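Local coordinates for ofchtiv-allosamidin (Ostrinia furnacalis, PDB 6JMB), which probably hydrolyses chitin as a group IV insect chitinase of glycosyl hydrolase family 18, and is bound here to allosamidin, at residues D3-C8 with K242-V247; E170-S175 with Q231-A236; V190-M195 with N227-Y232; P208-E213 with V331-S336. One frame throughout, in Å; residues are numbered along the deposited sequence.

Contact 1: residues D3-C8 with K242-V247; sequences DKIVVC and KLVMGV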
# COMPACT_ATOMS: atom_id res chain seq x y z
N ASP A 3 8.89 19.11 2.60
CA ASP A 3 8.68 18.52 1.29
C ASP A 3 8.54 17.00 1.31
O ASP A 3 7.75 16.45 0.54
CB ASP A 3 9.78 18.93 0.31
CG ASP A 3 9.75 18.13 -0.98
OD1 ASP A 3 8.91 18.44 -1.85
OD2 ASP A 3 10.56 17.19 -1.10
N LYS A 4 9.29 16.31 2.18
CA LYS A 4 9.08 14.88 2.35
C LYS A 4 7.68 14.63 2.90
O LYS A 4 7.19 15.38 3.75
CB LYS A 4 10.10 14.30 3.34
CG LYS A 4 11.56 14.38 2.89
CD LYS A 4 11.77 13.83 1.49
CE LYS A 4 13.25 13.68 1.17
NZ LYS A 4 13.49 13.79 -0.29
N ILE A 5 7.03 13.58 2.40
CA ILE A 5 5.66 13.28 2.81
C ILE A 5 5.56 11.86 3.34
O ILE A 5 6.39 10.99 3.03
CB ILE A 5 4.62 13.55 1.70
CG1 ILE A 5 4.84 12.62 0.50
CG2 ILE A 5 4.63 15.02 1.29
CD1 ILE A 5 3.78 12.79 -0.58
N VAL A 6 4.55 11.64 4.16
CA VAL A 6 4.24 10.33 4.72
C VAL A 6 2.77 10.08 4.41
O VAL A 6 1.89 10.76 4.95
CB VAL A 6 4.50 10.27 6.23
CG1 VAL A 6 4.11 8.91 6.78
CG2 VAL A 6 5.96 10.55 6.53
N VAL A 7 2.50 9.13 3.52
CA VAL A 7 1.15 8.85 3.03
C VAL A 7 0.65 7.61 3.75
O VAL A 7 1.12 6.49 3.50
CB VAL A 7 1.15 8.67 1.51
CG1 VAL A 7 -0.26 8.38 1.00
CG2 VAL A 7 1.73 9.90 0.82
N CYS A 8 -0.31 7.79 4.66
CA CYS A 8 -0.82 6.71 5.49
C CYS A 8 -2.16 6.25 4.95
O CYS A 8 -3.13 7.01 4.97
CB CYS A 8 -1.06 7.21 6.92
SG CYS A 8 0.41 7.75 7.80
N LYS A 242 7.82 13.10 -7.41
CA LYS A 242 6.49 12.51 -7.48
C LYS A 242 6.46 11.03 -7.14
O LYS A 242 5.39 10.41 -7.22
CB LYS A 242 5.85 12.74 -8.85
CG LYS A 242 5.42 14.18 -9.08
CD LYS A 242 4.56 14.31 -10.32
CE LYS A 242 4.04 15.73 -10.46
NZ LYS A 242 3.14 15.84 -11.65
N LEU A 243 7.59 10.44 -6.77
CA LEU A 243 7.67 9.01 -6.48
C LEU A 243 7.65 8.84 -4.97
O LEU A 243 8.60 9.22 -4.27
CB LEU A 243 8.94 8.41 -7.07
CG LEU A 243 8.94 6.89 -7.30
CD1 LEU A 243 10.14 6.49 -8.14
CD2 LEU A 243 8.94 6.07 -6.01
N VAL A 244 6.57 8.25 -4.47
CA VAL A 244 6.41 7.97 -3.05
C VAL A 244 6.51 6.46 -2.88
O VAL A 244 5.73 5.71 -3.50
CB VAL A 244 5.08 8.52 -2.51
CG1 VAL A 244 4.96 8.26 -1.02
CG2 VAL A 244 4.97 10.02 -2.80
N MET A 245 7.46 6.01 -2.08
CA MET A 245 7.82 4.60 -2.04
C MET A 245 6.98 3.88 -0.99
O MET A 245 7.00 4.24 0.19
CB MET A 245 9.30 4.45 -1.71
CG MET A 245 9.81 3.05 -1.95
SD MET A 245 11.52 2.84 -1.41
CE MET A 245 11.26 2.43 0.32
N GLY A 246 6.26 2.85 -1.42
CA GLY A 246 5.43 2.10 -0.50
C GLY A 246 6.24 1.18 0.40
O GLY A 246 7.27 0.63 0.01
N VAL A 247 5.75 1.03 1.63
CA VAL A 247 6.27 0.04 2.58
C VAL A 247 5.10 -0.66 3.25
O VAL A 247 4.01 -0.10 3.41
CB VAL A 247 7.17 0.69 3.66
CG1 VAL A 247 8.37 1.38 3.02
CG2 VAL A 247 6.36 1.67 4.52

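Contact 2: residues E170-S175 with Q231-A236; sequences EAAVQS and QYWLSA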
# COMPACT_ATOMS: atom_id res chain seq x y z
N GLU A 170 7.69 -5.61 -14.86
CA GLU A 170 6.85 -6.53 -15.64
C GLU A 170 5.37 -6.32 -15.36
O GLU A 170 4.52 -6.61 -16.21
CB GLU A 170 7.26 -7.98 -15.40
CG GLU A 170 8.71 -8.13 -15.52
CD GLU A 170 9.34 -8.02 -14.15
OE1 GLU A 170 9.03 -7.02 -13.47
OE2 GLU A 170 10.24 -8.77 -13.86
N ALA A 171 5.05 -5.83 -14.17
CA ALA A 171 3.67 -5.45 -13.88
C ALA A 171 3.32 -4.08 -14.46
O ALA A 171 2.27 -3.90 -15.09
CB ALA A 171 3.41 -5.47 -12.37
N ALA A 172 4.20 -3.10 -14.26
CA ALA A 172 3.91 -1.72 -14.64
C ALA A 172 3.70 -1.58 -16.15
O ALA A 172 2.83 -0.83 -16.58
CB ALA A 172 5.02 -0.79 -14.15
N VAL A 173 4.49 -2.29 -16.96
CA VAL A 173 4.37 -2.13 -18.40
C VAL A 173 3.05 -2.67 -18.93
O VAL A 173 2.64 -2.32 -20.05
CB VAL A 173 5.55 -2.75 -19.18
CG1 VAL A 173 6.87 -2.13 -18.73
CG2 VAL A 173 5.55 -4.27 -19.03
N GLN A 174 2.36 -3.52 -18.17
CA GLN A 174 1.06 -4.00 -18.58
C GLN A 174 -0.03 -2.96 -18.40
O GLN A 174 -1.07 -3.06 -19.06
CB GLN A 174 0.66 -5.24 -17.78
CG GLN A 174 1.58 -6.42 -17.99
CD GLN A 174 1.18 -7.61 -17.14
OE1 GLN A 174 0.06 -8.12 -17.27
NE2 GLN A 174 2.07 -8.04 -16.25
N SER A 175 0.17 -1.96 -17.54
CA SER A 175 -0.93 -1.11 -17.10
C SER A 175 -0.76 0.37 -17.40
O SER A 175 -1.78 1.07 -17.49
CB SER A 175 -1.13 -1.24 -15.58
OG SER A 175 -1.57 -2.55 -15.22
N GLN A 231 13.82 1.98 -9.34
CA GLN A 231 14.65 2.39 -10.46
C GLN A 231 13.89 2.30 -11.78
O GLN A 231 14.12 3.13 -12.67
CB GLN A 231 15.96 1.59 -10.49
CG GLN A 231 16.83 1.79 -9.26
CD GLN A 231 17.13 3.25 -8.98
OE1 GLN A 231 17.54 3.99 -9.88
NE2 GLN A 231 16.92 3.68 -7.74
N TYR A 232 12.97 1.34 -11.92
CA TYR A 232 12.14 1.31 -13.12
C TYR A 232 11.31 2.59 -13.24
O TYR A 232 11.30 3.25 -14.28
CB TYR A 232 11.22 0.09 -13.17
CG TYR A 232 10.22 0.29 -14.29
CD1 TYR A 232 10.63 0.21 -15.61
CD2 TYR A 232 8.91 0.68 -14.03
CE1 TYR A 232 9.76 0.46 -16.65
CE2 TYR A 232 8.03 0.93 -15.07
CZ TYR A 232 8.47 0.83 -16.37
OH TYR A 232 7.60 1.09 -17.41
N TRP A 233 10.60 2.95 -12.17
CA TRP A 233 9.71 4.11 -12.23
C TRP A 233 10.49 5.39 -12.49
O TRP A 233 10.06 6.24 -13.28
CB TRP A 233 8.82 4.19 -10.98
CG TRP A 233 7.67 3.24 -11.09
CD1 TRP A 233 7.65 1.92 -10.74
CD2 TRP A 233 6.38 3.53 -11.65
NE1 TRP A 233 6.42 1.37 -11.03
CE2 TRP A 233 5.62 2.34 -11.58
CE3 TRP A 233 5.78 4.68 -12.18
CZ2 TRP A 233 4.31 2.26 -12.03
CZ3 TRP A 233 4.48 4.60 -12.63
CH2 TRP A 233 3.75 3.41 -12.55
N LEU A 234 11.66 5.54 -11.86
CA LEU A 234 12.50 6.70 -12.14
C LEU A 234 12.94 6.71 -13.60
O LEU A 234 12.87 7.74 -14.28
CB LEU A 234 13.71 6.71 -11.21
CG LEU A 234 13.45 6.97 -9.73
CD1 LEU A 234 14.72 6.74 -8.92
CD2 LEU A 234 12.91 8.37 -9.50
N SER A 235 13.38 5.55 -14.10
CA SER A 235 13.91 5.49 -15.46
C SER A 235 12.82 5.67 -16.51
O SER A 235 13.12 6.10 -17.63
CB SER A 235 14.63 4.15 -15.68
OG SER A 235 13.71 3.09 -15.84
N ALA A 236 11.57 5.38 -16.17
CA ALA A 236 10.46 5.47 -17.11
C ALA A 236 9.79 6.83 -17.12
O ALA A 236 8.83 7.03 -17.87
CB ALA A 236 9.43 4.37 -16.83

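Contact 3: residues V190-M195 with N227-Y232; sequences VMTYDM and NNAVQY. With AMI (allosamizoline), chain C.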
# COMPACT_ATOMS: atom_id res chain seq x y z
N VAL A 190 3.99 4.13 -5.25
CA VAL A 190 4.39 2.86 -5.85
C VAL A 190 4.26 1.77 -4.79
O VAL A 190 4.84 1.88 -3.70
CB VAL A 190 5.81 2.94 -6.41
CG1 VAL A 190 6.16 1.66 -7.14
CG2 VAL A 190 5.95 4.14 -7.34
N MET A 191 3.51 0.72 -5.10
CA MET A 191 3.20 -0.32 -4.12
C MET A 191 4.33 -1.36 -4.09
O MET A 191 4.21 -2.49 -4.56
CB MET A 191 1.85 -0.96 -4.42
CG MET A 191 0.68 -0.00 -4.22
SD MET A 191 -0.93 -0.81 -4.35
CE MET A 191 -1.07 -0.98 -6.13
N THR A 192 5.44 -0.93 -3.49
CA THR A 192 6.67 -1.73 -3.40
C THR A 192 6.59 -2.76 -2.27
O THR A 192 7.35 -2.74 -1.30
CB THR A 192 7.89 -0.82 -3.30
OG1 THR A 192 7.57 0.35 -2.53
CG2 THR A 192 8.34 -0.38 -4.70
N TYR A 193 5.64 -3.67 -2.42
CA TYR A 193 5.42 -4.80 -1.52
C TYR A 193 4.57 -5.80 -2.28
O TYR A 193 4.29 -5.61 -3.47
CB TYR A 193 4.80 -4.35 -0.18
CG TYR A 193 3.78 -3.25 -0.31
CD1 TYR A 193 2.53 -3.49 -0.86
CD2 TYR A 193 4.06 -1.96 0.11
CE1 TYR A 193 1.58 -2.48 -0.98
CE2 TYR A 193 3.13 -0.95 0.01
CZ TYR A 193 1.90 -1.22 -0.55
OH TYR A 193 0.97 -0.21 -0.66
N ASP A 194 4.16 -6.88 -1.61
CA ASP A 194 3.54 -8.01 -2.30
C ASP A 194 4.44 -8.56 -3.40
O ASP A 194 3.96 -9.11 -4.40
CB ASP A 194 2.15 -7.68 -2.84
CG ASP A 194 1.23 -7.13 -1.78
OD1 ASP A 194 1.25 -7.65 -0.65
OD2 ASP A 194 0.49 -6.17 -2.08
N MET A 195 5.75 -8.40 -3.22
CA MET A 195 6.70 -8.88 -4.22
C MET A 195 6.64 -10.39 -4.32
O MET A 195 6.78 -10.95 -5.42
CB MET A 195 8.10 -8.43 -3.82
CG MET A 195 8.27 -6.93 -3.82
SD MET A 195 8.48 -6.32 -5.49
CE MET A 195 8.44 -4.55 -5.23
N ASN A 227 14.25 -2.08 -4.97
CA ASN A 227 15.21 -1.31 -5.75
C ASN A 227 14.90 -1.39 -7.25
O ASN A 227 14.91 -0.37 -7.95
CB ASN A 227 16.63 -1.80 -5.46
CG ASN A 227 17.67 -1.15 -6.35
OD1 ASN A 227 17.86 0.07 -6.34
ND2 ASN A 227 18.37 -1.98 -7.11
N ASN A 228 14.60 -2.59 -7.75
CA ASN A 228 14.30 -2.71 -9.18
C ASN A 228 13.05 -1.91 -9.54
O ASN A 228 13.02 -1.25 -10.58
CB ASN A 228 14.13 -4.17 -9.57
CG ASN A 228 15.45 -4.89 -9.72
OD1 ASN A 228 16.50 -4.27 -9.91
ND2 ASN A 228 15.41 -6.21 -9.64
N ALA A 229 12.04 -1.92 -8.67
CA ALA A 229 10.80 -1.20 -8.96
C ALA A 229 11.02 0.30 -8.94
O ALA A 229 10.57 1.01 -9.84
CB ALA A 229 9.72 -1.60 -7.95
N VAL A 230 11.70 0.81 -7.91
CA VAL A 230 11.94 2.25 -7.82
C VAL A 230 12.76 2.72 -9.01
O VAL A 230 12.44 3.73 -9.64
CB VAL A 230 12.61 2.60 -6.48
CG1 VAL A 230 13.14 4.04 -6.52
CG2 VAL A 230 11.62 2.43 -5.33
N GLN A 231 13.82 1.98 -9.34
CA GLN A 231 14.65 2.39 -10.46
C GLN A 231 13.89 2.30 -11.78
O GLN A 231 14.12 3.13 -12.67
CB GLN A 231 15.96 1.59 -10.49
CG GLN A 231 16.83 1.79 -9.26
CD GLN A 231 17.13 3.25 -8.98
OE1 GLN A 231 17.54 3.99 -9.88
NE2 GLN A 231 16.92 3.68 -7.74
N TYR A 232 12.97 1.34 -11.92
CA TYR A 232 12.14 1.31 -13.12
C TYR A 232 11.31 2.59 -13.24
O TYR A 232 11.30 3.25 -14.28
CB TYR A 232 11.22 0.09 -13.17
CG TYR A 232 10.22 0.29 -14.29
CD1 TYR A 232 10.63 0.21 -15.61
CD2 TYR A 232 8.91 0.68 -14.03
CE1 TYR A 232 9.76 0.46 -16.65
CE2 TYR A 232 8.03 0.93 -15.07
CZ TYR A 232 8.47 0.83 -16.37
OH TYR A 232 7.60 1.09 -17.41
C1 AMI C . -2.70 -2.79 -1.55
C2 AMI C . -4.11 -2.53 -2.21
C3 AMI C . -5.06 -3.02 -1.24
C4 AMI C . -4.31 -4.21 -0.51
C5 AMI C . -3.01 -3.60 -0.26
C6 AMI C . -1.89 -4.65 0.07
C7 AMI C . -3.08 -0.62 -1.79
C8 AMI C . -3.77 1.74 -2.43
C9 AMI C . -1.62 1.35 -1.09
N2 AMI C . -4.18 -1.24 -2.41
N7 AMI C . -2.83 0.82 -1.77
O3 AMI C . -6.28 -3.41 -1.87
O4 AMI C . -4.86 -4.59 0.74
O6 AMI C . -1.85 -5.61 -0.97
O7 AMI C . -2.22 -1.48 -1.18

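Contact 4: residues P208-E213 with V331-S336; sequences PLFISE and VEYANS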
# COMPACT_ATOMS: atom_id res chain seq x y z
N PRO A 208 11.51 -7.29 -0.28
CA PRO A 208 12.98 -7.27 -0.25
C PRO A 208 13.49 -6.01 -0.94
O PRO A 208 12.96 -5.60 -1.97
CB PRO A 208 13.36 -8.52 -1.05
CG PRO A 208 12.24 -8.68 -2.04
CD PRO A 208 10.99 -8.17 -1.35
N LEU A 209 14.53 -5.41 -0.36
CA LEU A 209 15.11 -4.21 -0.96
C LEU A 209 15.93 -4.56 -2.19
O LEU A 209 15.82 -3.90 -3.24
CB LEU A 209 15.97 -3.49 0.08
CG LEU A 209 16.33 -2.02 -0.13
CD1 LEU A 209 15.12 -1.21 -0.56
CD2 LEU A 209 16.91 -1.48 1.17
N PHE A 210 16.74 -5.61 -2.10
CA PHE A 210 17.64 -6.01 -3.18
C PHE A 210 17.42 -7.50 -3.43
O PHE A 210 16.42 -8.09 -3.01
CB PHE A 210 19.10 -5.70 -2.80
CG PHE A 210 19.34 -4.27 -2.40
CD1 PHE A 210 19.29 -3.26 -3.35
CD2 PHE A 210 19.62 -3.95 -1.08
CE1 PHE A 210 19.52 -1.94 -2.98
CE2 PHE A 210 19.86 -2.63 -0.71
CZ PHE A 210 19.81 -1.63 -1.66
N ILE A 211 18.38 -8.13 -4.12
CA ILE A 211 18.38 -9.58 -4.33
C ILE A 211 18.20 -10.30 -3.00
O ILE A 211 18.65 -9.81 -1.95
CB ILE A 211 19.67 -10.02 -5.06
CG1 ILE A 211 19.54 -11.46 -5.57
CG2 ILE A 211 20.90 -9.87 -4.15
CD1 ILE A 211 20.63 -11.82 -6.59
N SER A 212 17.53 -11.45 -3.02
CA SER A 212 17.25 -12.25 -1.84
C SER A 212 18.07 -13.53 -1.85
O SER A 212 18.53 -14.00 -2.90
CB SER A 212 15.76 -12.64 -1.79
OG SER A 212 14.94 -11.48 -1.76
N GLU A 213 18.25 -14.10 -0.66
CA GLU A 213 18.87 -15.42 -0.54
C GLU A 213 18.13 -16.41 -1.43
O GLU A 213 16.90 -16.44 -1.48
CB GLU A 213 18.80 -15.90 0.91
CG GLU A 213 19.76 -15.19 1.85
CD GLU A 213 19.54 -15.55 3.31
OE1 GLU A 213 18.81 -16.53 3.60
OE2 GLU A 213 20.10 -14.87 4.19
N VAL A 331 13.72 3.42 4.43
CA VAL A 331 13.63 4.87 4.37
C VAL A 331 14.98 5.48 4.02
O VAL A 331 15.06 6.49 3.31
CB VAL A 331 13.02 5.44 5.67
CG1 VAL A 331 12.86 6.95 5.56
CG2 VAL A 331 11.67 4.79 5.94
N GLU A 332 16.07 4.86 4.49
CA GLU A 332 17.40 5.32 4.09
C GLU A 332 17.59 5.18 2.59
O GLU A 332 18.17 6.07 1.94
CB GLU A 332 18.48 4.56 4.88
CG GLU A 332 18.55 5.03 6.33
CD GLU A 332 19.45 4.19 7.20
OE1 GLU A 332 19.83 3.07 6.79
OE2 GLU A 332 19.76 4.64 8.32
N TYR A 333 17.10 4.09 2.00
CA TYR A 333 17.13 3.93 0.56
C TYR A 333 16.36 5.05 -0.14
O TYR A 333 16.85 5.66 -1.10
CB TYR A 333 16.57 2.55 0.18
CG TYR A 333 16.48 2.33 -1.31
CD1 TYR A 333 15.34 2.71 -2.02
CD2 TYR A 333 17.53 1.77 -2.01
CE1 TYR A 333 15.26 2.54 -3.39
CE2 TYR A 333 17.45 1.58 -3.39
CZ TYR A 333 16.31 1.98 -4.07
OH TYR A 333 16.22 1.81 -5.43
N ALA A 334 15.15 5.33 0.34
CA ALA A 334 14.35 6.40 -0.25
C ALA A 334 15.06 7.74 -0.14
O ALA A 334 15.07 8.53 -1.10
CB ALA A 334 12.98 6.46 0.42
N ASN A 335 15.67 8.02 1.01
CA ASN A 335 16.43 9.26 1.17
C ASN A 335 17.58 9.32 0.17
O ASN A 335 17.85 10.38 -0.41
CB ASN A 335 16.99 9.35 2.59
CG ASN A 335 15.95 9.75 3.61
OD1 ASN A 335 14.89 10.27 3.27
ND2 ASN A 335 16.27 9.54 4.89
N SER A 336 18.26 8.19 -0.06
CA SER A 336 19.43 8.19 -0.93
C SER A 336 19.06 8.52 -2.37
O SER A 336 19.90 9.05 -3.11
CB SER A 336 20.18 6.86 -0.83
OG SER A 336 19.47 5.82 -1.49

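Contact 1: residues D3-C8 with K242-V247
Ile5 and Val7, alternate residues of strand 5-11, turn their methyl groups on Val244 of strand 243-256 inside the TIM barrel of this family 18 hydrolase. The two strands are not sheet partners: strand 341-345 runs parallel to each and bridges them, which is why the CA atoms of Ile5 and Val244 stand 7.9 Å apart and side chains alone make the contact. From CB of Ile5 the chain divides. CG2 lies beside the backbone N, while CG1 sits between N and the carbonyl carbon (chi1 64°), which lets the tip come nearer the other strand although the CB itself points past it. The second torsion is extended, 176°, and carries the terminal CD1 onward to CG2 of Val244 at 3.7 Å. The same CD1 lies 3.8 Å from CG2 of Val7, so the isoleucine tip rests on its own strand as well as on the opposing one. Val244 offers its two methyls to different partners, CG2 to the isoleucine and CG1 to the valine, and each pair of side chains crosses at about a right angle. Tyr187 of strand 187-190 touches all three residues and Met343 packs against Val244, making a buried apolar layer. The side chain of Val7 lies about 7 Å from the bound allosamizoline, nearest atoms. At the looser end of the contact, Val7 CG2 meets Val244 CG1 at 4.1 Å.

Contact 2: residues E170-S175 with Q231-A236
Tyr232 O accepts two bonds, from Ala236 N and from Ser235 OG, both at 2.9 Å, near the C-terminal end of the helix whose Tyr232 and Trp233 rings meet helix 170-175. The serine donor comes in well bent from the carbonyl, at a C=O...OG angle of 115°. Across the contact the touching is mostly apolar. The methyl of Ala172 sits in the angle between the two rings, oblique to both, with its CB 3.6 Å from CE2 of Tyr232 and 3.8 Å from CZ2 of Trp233. The first torsion places the phenol there: CG lies anti to the backbone N (chi1 169°), and the ring runs out alongside Ala172, its hydroxyl end meeting Val173. Here CG1 of Val173 lies in van der Waals contact, 3.6 Å from Tyr232 OH and 4.1 Å from Tyr232 CZ. The indole NE1 lies at the edge of the phenol, in its plane, and is itself bonded to Ala167 O, which should fix the rotation of the indole. An alanine in place of Tyr232 would remove the ring, probably opening a gap beside Ala172 and leaving Val173 CG1 without its mate. Behind Ala172, Gln174 NE2 closes onto Glu170 O at 2.8 Å in a nearly straight bond. The axes of the two helical segments run 11.0 Å apart at 39°, with helix 178-184 contributing Val178 to both rings, while Trp233 continues inward onto Ile188 and Val190 of strand 187-190 and Leu243 of strand 243-256.

Contact 3: residues V190-M195 with N227-Y232
Thr192, which presses a methyl on Ala229, is the centre of the second of two successive inverse gamma turns, the first being centred on Met191. Their closing bonds, Thr192 N to Val190 O and Tyr193 N to Met191 O, are both weak. The bends turn Thr192 to the helix and Met191 and Tyr193 to the ligand. On the side of helix 226-235, Thr192 CG2 meets Ala229 CB at 3.7 Å and lies farther from Val230 CG2, and the methyl CE of Met195 reaches the same Ala229 CB at 4.2 Å. Thr192 OG1 is bonded to Gly246 O, so the hydroxyl faces the barrel strand and the methyl the helix. The run Met191-Thr192-Tyr193-Asp194 matches the MxYD motif of family 18 chitinases, placed at the C-terminal end of barrel strand 187-190, and its other three side chains line the allosamizoline pocket. Met191, bent at its third torsion, brings SD to 3.3 Å from C7 of the ligand. The phenol of Tyr193 folds back over its own preceding backbone, CG standing between N and the carbonyl carbon (chi1 38°), and one face lies over Met191 C. Its hydroxyl comes within 3.1 Å of ligand C9, with a weak bond to O7, which sits at the ring edge. Asp194 divides its oxygens: OD1 engages Arg252 and Tyr250, while OD2 accepts from allosamizoline O6 at 2.6 Å.

Contact 4: residues P208-E213 with V331-S336
Tyr333 contributes most of the buried area where helix 324-336, on the outside of the TIM barrel, meets the long loop between strand 187-190 and helix 226-235; Leu209 and Phe210 of that loop supply the other side. Leu209 CD1 sits over one face of the tyrosine in a CH-pi contact, 4.2 Å from the ring centroid and 23° off the normal. It is displaced toward the CB end of the ring, and its closest atom there is Tyr333 CG at 3.9 Å. The other leucine methyl, CD2, reaches only the tyrosine CB. With chi1 at 176°, the tyrosine CG lies anti to the backbone N and the ring stands out from the helix toward the loop. Phe210 approaches obliquely, its CZ 4.1 Å from Tyr333 CD2 and its CE1 equally far from Tyr333 CE2. Phe210 also lays one face against CG of its neighbour Leu209, so the two loop residues brace each other as they meet the tyrosine. At the far end of the ring the phenol hydroxyl is bonded to Asn227 OD1 and Gln231 NE2 of helix 226-235, tying the two outer helices together. A phenylalanine in place of Tyr333 would lack that hydroxyl and would probably leave the asparagine oxygen and the glutamine amide without this shared partner. Phe337 adds a further ring, its plane at about 50° to the tyrosine. At the backbone, Tyr333 O takes a bond from Ser336 OG at 2.7 Å.

Overall arrangement
From the N terminus, strand 5-11 enters the barrel, and contact 1 closes the longest of these loops but does not include the last segment, 331-336. Nested inside it are contacts 2 and 3, which begin at 170-175 and 190-195 and both end on helix 226-235, sharing Gln231 and Tyr232. Contact 4 starts at 208-213, within the loops of the other three, and closes beyond all of them, so it crosses each. Helix 226-235 thus joins the short helix 169-175, the ligand-lining loop after strand 187-190 and, by way of contact 4's tyrosine, helix 324-336. Leu243 packs on Leu234, and Gly246 and Met245 connect strand 243-256 to contacts 3 and 4.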